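Local atomic coordinates of Beta/alpha-amylase (Paenibacillus polymyxa, PDB entry 3VOC), a protein that hydrolyses starch; its secreted precursor is cleaved into beta-amylases and an alpha-amylase, and this piece is the family 14 beta-amylase domain, which releases maltose from non-reducing ends. Residues W44-E48 and Q132-L136; I77-H81 and L156-G162; W57-K61 and N143-Y147; R275-S281 and D316-T322. The contacts are given in a common frame with arbitrary orientation. Residues are numbered along the deposited sequence.

Contact 1 of 4, residues W44-E48 and Q132-L136; sequences WGYVE and QYDEL. With CA (calcium ion), chain B.
Build 132-136 as regular alpha-helix, part of helix 127-144, and set against it the single short turn 44-47, from which Glu48 leaves helical phi/psi (-137/47). The backbones stay well apart, Glu48 to Leu136 being the nearest CA pair at 8.1 Å, so side chains fill the gap. The large bump is the indole of Trp44 (chi1 t, chi2 8°), laid against the helix. Leu136 (chi1 t, chi2 p) fits under it: its CD2 sits over one face, 3.8 Å from the centroid of the five-membered ring, a CH-pi contact, while its CD1 lies 3.8 Å from Val47 CG2. Further along the indole, Trp44 CH2 comes 3.8 Å from Gln132 CB, and Tyr133 turns its edge toward the face of the six-membered ring in an offset edge-to-face pair, centroids 5.7 Å apart, planes at 84°. Glu48, extended (chi1 and chi2 t), brings OE1 back to accept a straight bond from Trp44 NE1 at 2.7 Å. In the remaining hollow sits calcium, held by Glu48 OE2 at 2.4 Å, Gln132 OE1 at 2.3 Å, Glu135 OE1 at 2.2 Å and water 1 at 2.3 Å. That water also donates to Glu48 OE1 (2.6 Å) and Gln132 O (2.8 Å). Asp52 and Asn53 complete the calcium site of this family 14 beta-amylase domain, in which the ion is shared between the chain just after helix 44-47 and helix 127-144.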
# COMPACT_ATOMS: atom_id res chain seq x y z
N TRP A 44 7.12 11.28 -4.34
CA TRP A 44 6.74 12.08 -5.50
C TRP A 44 6.94 13.58 -5.25
O TRP A 44 7.46 14.31 -6.13
CB TRP A 44 5.29 11.79 -5.89
CG TRP A 44 4.96 12.18 -7.32
CD1 TRP A 44 5.84 12.60 -8.31
CD2 TRP A 44 3.67 12.13 -7.94
NE1 TRP A 44 5.16 12.83 -9.48
CE2 TRP A 44 3.82 12.54 -9.28
CE3 TRP A 44 2.38 11.77 -7.48
CZ2 TRP A 44 2.75 12.62 -10.17
CZ3 TRP A 44 1.32 11.82 -8.36
CH2 TRP A 44 1.51 12.25 -9.69
N GLY A 45 6.56 14.02 -4.05
CA GLY A 45 6.64 15.42 -3.64
C GLY A 45 8.07 15.96 -3.61
O GLY A 45 8.27 17.16 -3.70
N TYR A 46 9.05 15.06 -3.47
CA TYR A 46 10.46 15.41 -3.49
C TYR A 46 11.03 15.51 -4.90
O TYR A 46 11.98 16.26 -5.13
CB TYR A 46 11.31 14.37 -2.75
CG TYR A 46 11.37 14.48 -1.25
CD1 TYR A 46 10.47 15.27 -0.54
CD2 TYR A 46 12.32 13.75 -0.52
CE1 TYR A 46 10.52 15.35 0.87
CE2 TYR A 46 12.38 13.82 0.88
CZ TYR A 46 11.48 14.62 1.56
OH TYR A 46 11.52 14.69 2.94
N VAL A 47 10.50 14.70 -5.82
CA VAL A 47 11.21 14.49 -7.08
C VAL A 47 10.56 15.14 -8.30
O VAL A 47 11.19 15.23 -9.34
CB VAL A 47 11.47 12.98 -7.38
CG1 VAL A 47 12.23 12.32 -6.22
CG2 VAL A 47 10.14 12.22 -7.65
N GLU A 48 9.31 15.57 -8.18
CA GLU A 48 8.65 16.30 -9.27
C GLU A 48 7.87 17.49 -8.68
O GLU A 48 6.72 17.72 -9.03
CB GLU A 48 7.74 15.35 -10.07
CG GLU A 48 7.35 15.84 -11.48
CD GLU A 48 6.42 14.89 -12.23
OE1 GLU A 48 6.27 13.71 -11.82
OE2 GLU A 48 5.83 15.32 -13.25
N GLN A 132 0.48 10.37 -15.44
CA GLN A 132 1.45 10.92 -14.49
C GLN A 132 2.42 9.85 -13.94
O GLN A 132 3.62 10.10 -13.87
CB GLN A 132 0.77 11.68 -13.35
CG GLN A 132 0.17 13.03 -13.77
CD GLN A 132 1.19 14.02 -14.33
OE1 GLN A 132 2.36 14.05 -13.91
NE2 GLN A 132 0.75 14.84 -15.28
N TYR A 133 1.91 8.67 -13.58
CA TYR A 133 2.80 7.64 -13.03
C TYR A 133 3.73 7.10 -14.11
O TYR A 133 4.88 6.81 -13.85
CB TYR A 133 2.00 6.48 -12.42
CG TYR A 133 1.26 6.75 -11.10
CD1 TYR A 133 0.85 8.05 -10.73
CD2 TYR A 133 0.91 5.70 -10.26
CE1 TYR A 133 0.16 8.26 -9.54
CE2 TYR A 133 0.21 5.92 -9.06
CZ TYR A 133 -0.17 7.20 -8.72
OH TYR A 133 -0.88 7.40 -7.56
N ASP A 134 3.19 6.96 -15.32
CA ASP A 134 3.99 6.53 -16.48
C ASP A 134 5.18 7.48 -16.70
O ASP A 134 6.32 7.02 -16.86
CB ASP A 134 3.08 6.44 -17.72
CG ASP A 134 3.76 5.80 -18.94
OD1 ASP A 134 4.76 5.07 -18.79
OD2 ASP A 134 3.26 6.02 -20.05
N GLU A 135 4.93 8.79 -16.69
CA GLU A 135 6.02 9.78 -16.82
C GLU A 135 7.04 9.67 -15.68
O GLU A 135 8.24 9.80 -15.90
CB GLU A 135 5.49 11.21 -16.83
CG GLU A 135 4.54 11.53 -18.00
CD GLU A 135 3.84 12.86 -17.80
OE1 GLU A 135 3.57 13.26 -16.64
OE2 GLU A 135 3.53 13.52 -18.82
N LEU A 136 6.54 9.47 -14.46
CA LEU A 136 7.43 9.40 -13.28
C LEU A 136 8.29 8.12 -13.32
O LEU A 136 9.49 8.15 -12.99
CB LEU A 136 6.59 9.46 -11.99
CG LEU A 136 7.34 9.25 -10.67
CD1 LEU A 136 8.32 10.39 -10.44
CD2 LEU A 136 6.35 9.16 -9.51
CA CA B . 4.44 14.39 -14.90
O HOH W 1 5.09 12.45 -13.77

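Contact 2 of 4, residues I77-H81 and L156-G162; sequences IISTH and LSGGPSG
Start at Ile77 and Ile78, among the last residues of strand 73-79, which ends at Ser79; Ile78 lies beside Leu156, CA to CA 5.3 Å, in a loose parallel pairing. Ser157 N reaches Ile78 O by a weak 3.5 Å bond, and water 2 wedges in, donating to Ile78 O (2.8 Å) and accepting from Ser157 N (3.1 Å). Ser79 and Thr80 each centre an inverse gamma turn; Ser79 points away from 156-162, its OG bonded to Asp41. Thr80 (chi1 p) links to water 2 through OG1 at 3.0 Å and to water 3 at 2.8 Å; water 3 lies 2.8 Å from Ser157 OG and donates to Thr80 O at 2.7 Å. His81, a substrate-binding residue by similarity, uses chi1 p and chi2 -84° to set ND1 2.7 Å from Ser157 OG (chi1 t), a hydrogen bond. Gly162, at positive phi (72°), lays CA over the imidazole face, 3.7 Å from its centroid, where a CB would crowd His81 CE1. The contact lies at the substrate-binding end of the barrel, close to Glu163, the predicted proton donor. Strand 37-43 flanks 77-81, strand 275-279 flanks Leu156, and helix 127-144 covers Ile78 and Thr80.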
# COMPACT_ATOMS: atom_id res chain seq x y z
N ILE A 77 10.81 2.54 -3.39
CA ILE A 77 9.36 2.55 -3.47
C ILE A 77 9.04 3.85 -4.20
O ILE A 77 9.39 4.92 -3.73
CB ILE A 77 8.69 2.57 -2.07
CG1 ILE A 77 9.21 1.41 -1.20
CG2 ILE A 77 7.15 2.54 -2.22
CD1 ILE A 77 9.06 1.62 0.35
N ILE A 78 8.40 3.75 -5.36
CA ILE A 78 7.99 4.97 -6.06
C ILE A 78 6.72 5.53 -5.38
O ILE A 78 5.59 5.11 -5.65
CB ILE A 78 7.80 4.75 -7.57
CG1 ILE A 78 9.02 4.01 -8.17
CG2 ILE A 78 7.54 6.11 -8.28
CD1 ILE A 78 10.39 4.69 -7.91
N SER A 79 6.93 6.44 -4.45
CA SER A 79 5.89 6.79 -3.47
C SER A 79 5.04 7.97 -3.94
O SER A 79 5.31 9.12 -3.59
CB SER A 79 6.53 7.09 -2.12
OG SER A 79 7.14 5.91 -1.64
N THR A 80 4.04 7.64 -4.76
CA THR A 80 3.06 8.58 -5.30
C THR A 80 1.93 8.77 -4.27
O THR A 80 0.72 8.67 -4.58
CB THR A 80 2.49 8.01 -6.60
OG1 THR A 80 2.12 6.64 -6.38
CG2 THR A 80 3.54 8.05 -7.73
N HIS A 81 2.32 9.02 -3.03
CA HIS A 81 1.35 9.32 -1.99
C HIS A 81 1.91 10.40 -1.08
O HIS A 81 3.10 10.71 -1.13
CB HIS A 81 0.93 8.06 -1.21
CG HIS A 81 2.07 7.33 -0.57
ND1 HIS A 81 2.85 6.41 -1.24
CD2 HIS A 81 2.53 7.34 0.71
CE1 HIS A 81 3.75 5.91 -0.42
NE2 HIS A 81 3.58 6.46 0.77
N LEU A 156 5.85 -0.34 -6.07
CA LEU A 156 4.94 0.71 -6.50
C LEU A 156 4.08 1.10 -5.31
O LEU A 156 3.88 0.27 -4.40
CB LEU A 156 4.04 0.21 -7.62
CG LEU A 156 4.75 -0.39 -8.82
CD1 LEU A 156 3.72 -0.78 -9.87
CD2 LEU A 156 5.84 0.55 -9.40
N SER A 157 3.56 2.32 -5.33
CA SER A 157 2.56 2.78 -4.37
C SER A 157 1.17 2.75 -5.03
O SER A 157 0.89 3.49 -5.99
CB SER A 157 2.90 4.19 -3.88
OG SER A 157 1.83 4.73 -3.13
N GLY A 158 0.30 1.89 -4.51
CA GLY A 158 -1.05 1.73 -5.06
C GLY A 158 -2.08 2.68 -4.47
O GLY A 158 -3.24 2.65 -4.86
N GLY A 159 -1.66 3.51 -3.52
CA GLY A 159 -2.57 4.46 -2.87
C GLY A 159 -2.02 4.99 -1.56
O GLY A 159 -0.80 4.98 -1.35
N PRO A 160 -2.92 5.48 -0.68
CA PRO A 160 -2.51 6.09 0.59
C PRO A 160 -1.53 5.20 1.35
O PRO A 160 -1.68 3.96 1.38
CB PRO A 160 -3.82 6.22 1.37
CG PRO A 160 -4.90 6.30 0.26
CD PRO A 160 -4.39 5.41 -0.81
N SER A 161 -0.54 5.84 1.95
CA SER A 161 0.51 5.13 2.71
C SER A 161 1.21 4.01 1.94
O SER A 161 1.70 3.06 2.54
CB SER A 161 -0.04 4.61 4.05
OG SER A 161 -0.37 5.71 4.90
N GLY A 162 1.29 4.14 0.62
CA GLY A 162 1.95 3.14 -0.20
C GLY A 162 1.19 1.82 -0.35
O GLY A 162 1.78 0.81 -0.74
O HOH W 2 3.67 4.36 -7.60
O HOH W 3 -0.05 6.08 -4.67

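Contact 3 of 4, residues W57-K61 and N143-Y147; sequences WSYYK and NFAGY
Trp57 stands just ahead of helix 58-69, and its O atom accepts a bond from Lys61 N, at 2.9 Å, in the opening turn. The partner is the C-terminal end of helix 127-144, running into a 3-10 turn at 145-146, with CA atoms of Trp57 and Asn143 7.5 Å apart and those of Lys61 and Phe144 7.9 Å. Set Trp57 to chi1 m, chi2 105°, and Phe144 to chi1 m, chi2 -95°: the phenyl then turns its edge to the indole face in an offset edge-to-face pair, centroids of the six-membered rings 5.6 Å apart, planes at 81°, with Trp57 CE3 to Phe144 CE2 at 3.5 Å. Asn143 (chi1 m) lays CB over the five-membered ring, 4.1 Å from its centroid, while Trp57 NE1 is bonded to Ser139. Tyr60 CB closes on Phe144 CZ at 3.9 Å. Lys61, stretched with chi2 to chi4 all t, runs its CG past Phe144 CZ (3.8 Å) and delivers NZ to Asn143 OD1 at 2.9 Å. Tyr147 (chi1 m) brings OH 3.8 Å from Lys61 CB and bonds to Asn65. Two neighbouring helices of the outer layer of a TIM barrel meet here through one edge-to-face ring pair flanked by Lys61, Asn143 and Tyr147.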
# COMPACT_ATOMS: atom_id res chain seq x y z
N TRP A 57 16.10 14.54 -8.96
CA TRP A 57 16.46 13.24 -8.40
C TRP A 57 17.72 13.30 -7.54
O TRP A 57 18.16 12.25 -7.05
CB TRP A 57 16.66 12.21 -9.53
CG TRP A 57 15.41 11.91 -10.31
CD1 TRP A 57 15.11 12.35 -11.57
CD2 TRP A 57 14.30 11.11 -9.89
NE1 TRP A 57 13.89 11.86 -11.97
CE2 TRP A 57 13.37 11.10 -10.95
CE3 TRP A 57 14.01 10.38 -8.73
CZ2 TRP A 57 12.16 10.40 -10.88
CZ3 TRP A 57 12.81 9.69 -8.66
CH2 TRP A 57 11.90 9.70 -9.73
N SER A 58 18.30 14.49 -7.35
CA SER A 58 19.66 14.58 -6.77
C SER A 58 19.75 14.01 -5.35
O SER A 58 20.68 13.28 -5.02
CB SER A 58 20.22 16.02 -6.81
OG SER A 58 19.39 16.92 -6.09
N TYR A 59 18.77 14.31 -4.51
CA TYR A 59 18.74 13.73 -3.16
C TYR A 59 18.72 12.19 -3.18
O TYR A 59 19.41 11.54 -2.39
CB TYR A 59 17.57 14.29 -2.36
CG TYR A 59 17.29 13.55 -1.07
CD1 TYR A 59 18.05 13.80 0.08
CD2 TYR A 59 16.25 12.62 -0.98
CE1 TYR A 59 17.79 13.13 1.28
CE2 TYR A 59 15.97 11.96 0.22
CZ TYR A 59 16.74 12.22 1.34
OH TYR A 59 16.48 11.56 2.52
N TYR A 60 17.94 11.60 -4.07
CA TYR A 60 17.87 10.14 -4.12
C TYR A 60 19.08 9.50 -4.77
O TYR A 60 19.41 8.36 -4.46
CB TYR A 60 16.56 9.65 -4.73
CG TYR A 60 15.42 9.84 -3.77
CD1 TYR A 60 15.35 9.06 -2.61
CD2 TYR A 60 14.43 10.82 -3.98
CE1 TYR A 60 14.31 9.23 -1.69
CE2 TYR A 60 13.36 10.99 -3.06
CZ TYR A 60 13.33 10.20 -1.93
OH TYR A 60 12.32 10.33 -0.99
N LYS A 61 19.76 10.22 -5.65
CA LYS A 61 21.04 9.74 -6.17
C LYS A 61 22.06 9.72 -5.03
O LYS A 61 22.79 8.75 -4.86
CB LYS A 61 21.51 10.58 -7.36
CG LYS A 61 20.85 10.19 -8.68
CD LYS A 61 21.04 11.26 -9.75
CE LYS A 61 20.48 10.79 -11.11
NZ LYS A 61 20.18 11.96 -12.03
N ASN A 143 16.88 8.04 -15.01
CA ASN A 143 17.86 8.59 -14.07
C ASN A 143 18.64 7.56 -13.26
O ASN A 143 19.76 7.84 -12.80
CB ASN A 143 17.20 9.60 -13.15
CG ASN A 143 17.00 10.93 -13.82
OD1 ASN A 143 17.83 11.82 -13.71
ND2 ASN A 143 15.90 11.07 -14.56
N PHE A 144 18.05 6.39 -13.08
CA PHE A 144 18.64 5.36 -12.24
C PHE A 144 19.11 4.11 -12.96
O PHE A 144 19.54 3.15 -12.31
CB PHE A 144 17.71 5.05 -11.07
CG PHE A 144 17.67 6.15 -10.05
CD1 PHE A 144 18.48 6.11 -8.93
CD2 PHE A 144 16.85 7.27 -10.25
CE1 PHE A 144 18.46 7.14 -7.99
CE2 PHE A 144 16.83 8.31 -9.31
CZ PHE A 144 17.63 8.25 -8.20
N ALA A 145 19.04 4.12 -14.29
CA ALA A 145 19.55 3.04 -15.14
C ALA A 145 21.00 2.67 -14.80
O ALA A 145 21.35 1.49 -14.77
CB ALA A 145 19.42 3.42 -16.63
N GLY A 146 21.82 3.68 -14.50
CA GLY A 146 23.23 3.44 -14.11
C GLY A 146 23.40 2.79 -12.73
O GLY A 146 24.51 2.43 -12.34
N TYR A 147 22.30 2.64 -12.00
CA TYR A 147 22.31 2.00 -10.68
C TYR A 147 21.72 0.59 -10.75
O TYR A 147 21.36 -0.00 -9.72
CB TYR A 147 21.46 2.81 -9.70
CG TYR A 147 22.09 4.11 -9.27
CD1 TYR A 147 22.82 4.19 -8.09
CD2 TYR A 147 21.94 5.27 -10.04
CE1 TYR A 147 23.40 5.38 -7.69
CE2 TYR A 147 22.52 6.48 -9.64
CZ TYR A 147 23.24 6.52 -8.45
OH TYR A 147 23.83 7.70 -8.04
O HOH W 4 21.30 10.33 -14.50

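Contact 4 of 4, residues R275-S281 and D316-T322; sequences RIGAKIS and DLDLTFT
Neighbouring parallel strands of a TIM barrel, 275-279 and 318-321, pair here with axes 4.8 Å apart at closest approach and crossing at -36°. The apolar centre lies on the face of Ala278 and Leu319: Ile280 (chi1 m, chi2 t) sets CG1 3.4 Å from Leu319 CD1 (chi1 t, chi2 p), and Phe312 of helix 305-315 covers all three residues. Toward the start, Ile276 CG2 meets Leu317 CD2 at 3.7 Å; toward the end, Ile280 CG2 meets Phe321 CE1 at 3.8 Å. The register pairs Gly277 with Asp318, Ala278 with Leu319 and Lys279 with Thr320, through Asp318 N to Ile276 O (2.8 Å), Ala278 N to Asp318 O (3.1 Å), Thr320 N to Ala278 O (3.0 Å) and Ile280 N to Thr320 O (3.1 Å). At the C-terminal rim Lys279 and Thr322 are probably substrate-binding residues, by similarity; Lys279, extended, forms a salt bridge with Glu359, the probable proton acceptor, while Ser281 bonds to Glu163. At the other end a Schellman motif with positive phi at Asp316 ends helix 305-315, and a charged cluster closes the edge. Asp318 also bridges to Lys153 and Arg355. Arg275, curled with chi1 to chi3 all m, places NH2 2.9 Å from both Asp316 OD1 and Asp318 OD1.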
# COMPACT_ATOMS: atom_id res chain seq x y z
N ARG A 275 11.87 -8.02 -10.32
CA ARG A 275 10.49 -8.13 -9.80
C ARG A 275 9.97 -6.77 -9.34
O ARG A 275 10.71 -5.98 -8.74
CB ARG A 275 10.41 -9.10 -8.60
CG ARG A 275 10.76 -10.57 -8.89
CD ARG A 275 9.97 -11.12 -10.08
NE ARG A 275 8.53 -11.06 -9.83
CZ ARG A 275 7.60 -11.25 -10.76
NH1 ARG A 275 7.95 -11.51 -12.01
NH2 ARG A 275 6.31 -11.17 -10.44
N ILE A 276 8.70 -6.50 -9.64
CA ILE A 276 8.03 -5.29 -9.20
C ILE A 276 6.93 -5.72 -8.24
O ILE A 276 6.23 -6.72 -8.47
CB ILE A 276 7.42 -4.53 -10.41
CG1 ILE A 276 8.50 -4.25 -11.46
CG2 ILE A 276 6.72 -3.22 -9.96
CD1 ILE A 276 7.97 -3.84 -12.84
N GLY A 277 6.79 -4.98 -7.14
CA GLY A 277 5.78 -5.32 -6.16
C GLY A 277 4.86 -4.17 -5.77
O GLY A 277 5.13 -3.00 -6.06
N ALA A 278 3.79 -4.52 -5.07
CA ALA A 278 2.90 -3.52 -4.48
C ALA A 278 2.36 -4.12 -3.18
O ALA A 278 2.54 -5.31 -2.92
CB ALA A 278 1.76 -3.14 -5.44
N LYS A 279 1.70 -3.29 -2.39
CA LYS A 279 1.32 -3.67 -1.03
C LYS A 279 -0.18 -3.66 -0.79
O LYS A 279 -0.88 -2.72 -1.19
CB LYS A 279 2.01 -2.75 -0.02
CG LYS A 279 3.52 -2.56 -0.30
CD LYS A 279 4.25 -1.67 0.72
CE LYS A 279 5.76 -1.61 0.40
NZ LYS A 279 6.60 -0.98 1.49
N ILE A 280 -0.65 -4.71 -0.13
CA ILE A 280 -2.02 -4.74 0.37
C ILE A 280 -1.97 -4.35 1.84
O ILE A 280 -1.10 -4.80 2.59
CB ILE A 280 -2.66 -6.14 0.14
CG1 ILE A 280 -2.87 -6.38 -1.37
CG2 ILE A 280 -4.01 -6.29 0.91
CD1 ILE A 280 -3.49 -7.77 -1.69
N SER A 281 -2.90 -3.48 2.24
CA SER A 281 -3.01 -3.00 3.60
C SER A 281 -3.43 -4.12 4.55
O SER A 281 -4.22 -4.99 4.16
CB SER A 281 -4.09 -1.90 3.65
OG SER A 281 -4.11 -1.25 4.91
N ASP A 316 1.46 -9.47 -12.92
CA ASP A 316 2.83 -9.92 -12.71
C ASP A 316 3.54 -8.97 -11.74
O ASP A 316 4.59 -8.39 -12.06
CB ASP A 316 3.60 -10.05 -14.04
CG ASP A 316 4.95 -10.71 -13.87
OD1 ASP A 316 5.05 -11.61 -13.03
OD2 ASP A 316 5.92 -10.31 -14.56
N LEU A 317 2.92 -8.82 -10.58
CA LEU A 317 3.45 -8.07 -9.43
C LEU A 317 3.55 -8.97 -8.22
O LEU A 317 2.67 -9.81 -7.97
CB LEU A 317 2.53 -6.89 -9.09
CG LEU A 317 2.34 -5.84 -10.21
CD1 LEU A 317 1.27 -4.83 -9.84
CD2 LEU A 317 3.64 -5.12 -10.54
N ASP A 318 4.62 -8.79 -7.45
CA ASP A 318 4.77 -9.51 -6.19
C ASP A 318 3.94 -8.82 -5.13
O ASP A 318 3.65 -7.63 -5.25
CB ASP A 318 6.24 -9.55 -5.77
CG ASP A 318 7.09 -10.46 -6.67
OD1 ASP A 318 6.55 -11.08 -7.60
OD2 ASP A 318 8.29 -10.57 -6.42
N LEU A 319 3.57 -9.56 -4.10
CA LEU A 319 2.68 -9.02 -3.06
C LEU A 319 3.44 -8.82 -1.76
O LEU A 319 4.07 -9.75 -1.26
CB LEU A 319 1.48 -9.96 -2.84
CG LEU A 319 0.57 -9.67 -1.64
CD1 LEU A 319 -0.08 -8.34 -1.87
CD2 LEU A 319 -0.51 -10.76 -1.50
N THR A 320 3.37 -7.60 -1.23
CA THR A 320 3.88 -7.33 0.10
C THR A 320 2.68 -7.26 1.04
O THR A 320 1.69 -6.56 0.77
CB THR A 320 4.69 -6.01 0.14
OG1 THR A 320 5.86 -6.15 -0.68
CG2 THR A 320 5.08 -5.62 1.58
N PHE A 321 2.76 -8.01 2.13
CA PHE A 321 1.75 -7.90 3.16
C PHE A 321 2.42 -7.50 4.46
O PHE A 321 3.64 -7.52 4.58
CB PHE A 321 0.91 -9.18 3.28
CG PHE A 321 -0.41 -8.96 3.99
CD1 PHE A 321 -1.36 -8.10 3.44
CD2 PHE A 321 -0.67 -9.56 5.22
CE1 PHE A 321 -2.58 -7.85 4.10
CE2 PHE A 321 -1.89 -9.32 5.89
CZ PHE A 321 -2.84 -8.47 5.34
N THR A 322 1.60 -7.12 5.44
CA THR A 322 2.08 -6.50 6.67
C THR A 322 1.39 -7.13 7.88
O THR A 322 0.62 -8.09 7.73
CB THR A 322 1.85 -4.97 6.62
OG1 THR A 322 2.33 -4.37 7.82
CG2 THR A 322 0.36 -4.65 6.45
O HOH W 5 7.40 -8.13 -11.44

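All four contacts belong to one eight-stranded TIM barrel, at different depths. Contact 4 lies in the sheet and contact 2 at the ends of two of its strands and the loops that follow; their centres are 11 Å apart, and they join where Leu156 N probably bonds to Gly277 O at 2.8 Å, so strands 73-79, 153-156, 275-279 and 318-321 run on as neighbours. Contacts 1 and 3 are farther out, centres 13 Å apart on the shared helix 127-144; Leu136 CD1 meets Trp57 CH2 at 3.7 Å. Contact 1 also touches contact 2 (centres 11 Å apart), linking the calcium site to the substrate-binding end. Along the chain contacts 1, 2 and 3 interlace; contact 4 follows all three.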